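Local atomic coordinates of inosine-uridine nucleoside N-ribohydrolase (PDB entry 4KL0), a protein that binds calcium and may hydrolyse N-glycosidic bonds, as nucleoside hydrolases of its family do; it is regarded as a bacterial effector. Residues G180-R185 / L190-T195. Numbering follows the deposited sequence.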
loop_
_atom_site.group_PDB
_atom_site.type_symbol
_atom_site.label_atom_id
_atom_site.label_comp_id
_atom_site.label_asym_id
_atom_site.label_seq_id
_atom_site.Cartn_x
_atom_site.Cartn_y
_atom_site.Cartn_z
ATOM N N GLY A 180 6.229 3.402 10.600
ATOM C CA GLY A 180 6.897 2.866 11.780
ATOM C C GLY A 180 6.979 3.982 12.802
ATOM O O GLY A 180 6.993 5.172 12.476
ATOM N N ILE A 181 7.000 3.563 14.066
ATOM C CA ILE A 181 6.910 4.430 15.205
ATOM C C ILE A 181 8.327 4.556 15.770
ATOM O O ILE A 181 8.977 3.524 16.014
ATOM C CB ILE A 181 5.945 3.759 16.237
ATOM C CG1 ILE A 181 4.479 3.765 15.689
ATOM C CG2 ILE A 181 5.999 4.455 17.597
ATOM C CD1 ILE A 181 3.496 3.051 16.621
ATOM N N ASP A 182 8.772 5.791 15.957
ATOM C CA ASP A 182 10.080 6.030 16.589
ATOM C C ASP A 182 9.972 5.581 18.053
ATOM O O ASP A 182 8.931 5.794 18.685
ATOM C CB ASP A 182 10.396 7.488 16.584
ATOM C CG ASP A 182 11.882 7.762 16.835
ATOM O OD1 ASP A 182 12.583 6.891 17.404
ATOM O OD2 ASP A 182 12.337 8.845 16.451
ATOM N N PRO A 183 11.044 4.962 18.573
ATOM C CA PRO A 183 11.298 4.775 20.016
ATOM C C PRO A 183 10.785 5.879 20.945
ATOM O O PRO A 183 9.951 5.583 21.835
ATOM C CB PRO A 183 12.829 4.712 20.057
ATOM C CG PRO A 183 13.239 4.183 18.616
ATOM C CD PRO A 183 11.982 4.145 17.780
ATOM N N ALA A 184 11.258 7.121 20.768
ATOM C CA ALA A 184 10.852 8.275 21.578
ATOM C C ALA A 184 9.605 8.973 21.156
ATOM O O ALA A 184 9.434 9.296 19.979
ATOM C CB ALA A 184 11.972 9.306 21.597
ATOM N N ARG A 185 8.781 9.298 22.133
ATOM C CA ARG A 185 7.556 10.035 21.949
ATOM C C ARG A 185 7.833 11.518 22.224
ATOM O O ARG A 185 8.292 12.290 21.372
ATOM C CB ARG A 185 6.471 9.471 22.917
ATOM C CG ARG A 185 5.257 8.715 22.240
ATOM C CD ARG A 185 5.126 7.173 22.491
ATOM N NE ARG A 185 6.100 6.444 21.704
ATOM C CZ ARG A 185 6.213 5.126 21.636
ATOM N NH1 ARG A 185 5.397 4.333 22.322
ATOM N NH2 ARG A 185 7.171 4.594 20.879
ATOM N N LEU A 190 3.476 12.558 22.422
ATOM C CA LEU A 190 2.946 12.078 21.120
ATOM C C LEU A 190 3.884 11.152 20.358
ATOM O O LEU A 190 5.124 11.264 20.418
ATOM C CB LEU A 190 2.483 13.224 20.212
ATOM C CG LEU A 190 1.525 14.317 20.725
ATOM C CD1 LEU A 190 1.091 15.274 19.647
ATOM C CD2 LEU A 190 0.293 13.668 21.456
ATOM N N VAL A 191 3.263 10.195 19.660
ATOM C CA VAL A 191 3.970 9.237 18.823
ATOM C C VAL A 191 4.536 10.002 17.632
ATOM O O VAL A 191 3.911 10.946 17.141
ATOM C CB VAL A 191 2.967 8.165 18.351
ATOM C CG1 VAL A 191 3.602 7.211 17.334
ATOM C CG2 VAL A 191 2.486 7.407 19.552
ATOM N N GLN A 192 5.746 9.617 17.212
ATOM C CA GLN A 192 6.369 10.261 16.058
ATOM C C GLN A 192 6.923 9.203 15.108
ATOM O O GLN A 192 7.107 8.027 15.441
ATOM C CB GLN A 192 7.443 11.277 16.509
ATOM C CG GLN A 192 8.581 10.692 17.203
ATOM C CD GLN A 192 9.506 11.785 17.773
ATOM O OE1 GLN A 192 9.419 12.956 17.415
ATOM N NE2 GLN A 192 10.382 11.376 18.648
ATOM N N PRO A 193 7.197 9.607 13.856
ATOM C CA PRO A 193 7.666 8.566 12.940
ATOM C C PRO A 193 9.129 8.158 13.053
ATOM O O PRO A 193 9.994 9.034 13.285
ATOM C CB PRO A 193 7.479 9.236 11.567
ATOM C CG PRO A 193 7.686 10.689 11.847
ATOM C CD PRO A 193 6.962 10.899 13.200
ATOM N N ASP A 194 9.400 6.872 12.859
ATOM C CA ASP A 194 10.764 6.301 12.752
ATOM C C ASP A 194 11.398 6.813 11.462
ATOM O O ASP A 194 10.896 6.535 10.350
ATOM C CB ASP A 194 10.683 4.771 12.729
ATOM C CG ASP A 194 12.048 4.064 12.933
ATOM O OD1 ASP A 194 13.128 4.547 12.482
ATOM O OD2 ASP A 194 12.036 2.968 13.559
ATOM N N THR A 195 12.555 7.472 11.600
ATOM C CA THR A 195 13.251 7.952 10.397
ATOM C C THR A 195 13.746 6.871 9.469
ATOM O O THR A 195 14.105 7.193 8.319
ATOM C CB THR A 195 14.472 8.823 10.766
ATOM O OG1 THR A 195 15.413 7.999 11.477
ATOM C CG2 THR A 195 13.999 9.944 11.647
HETATM O O HOH W 1 7.258 7.803 18.914
#
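Asp182 N donates to Gln192 O over 2.8 Å, and the bond is nearly straight (170° at the hydrogen). Two residues after Gln192, Asp194 N donates to Gly180 O at 3.0 Å, from above the carbonyl plane. These two bonds make a single antiparallel bridge between Ile181 and Pro193, and no regular strand develops from it.

The Gln192 side chain adds a third link. Its CG sits between the backbone N and the carbonyl carbon (chi1 64°), and the chain runs extended from there alongside Asp182. This brings NE2 to Ala184 O at 2.6 Å, a short and bent bond made from above the carbonyl plane. The amide and the Asp182 carboxylate are turned 30° apart.

Next to the bridge, Ile181 CG2 packs on Val191 CG1 at 3.7 Å. Val191 CG2 meets the aliphatic part of Arg185, with CD 4.0 Å away. The Arg185 chain bends back, and its NH2 donates to Asp182 O, which lies at the edge of the guanidinium, near its plane. A water accepts from Gln192 N at 2.9 Å and also lies within bonding range of Asp182 O and Ala184 O. It thus joins the turn to the returning chain where direct backbone pairing has ended.

Asp194 is held by a salt bridge to Arg196, and Asn200 of helix 198-202 bonds to both Gly180 O and Asp194 O. The hairpin-like excursion, whose residues 186-189 are not modelled, leaves the mixed, mostly parallel sheet after strand 172-178 and leads into helix 198-202. Pro193 rests on Arg208 and Tyr211 of helix 204-216, and Gln215 of that helix bonds to Val191 O.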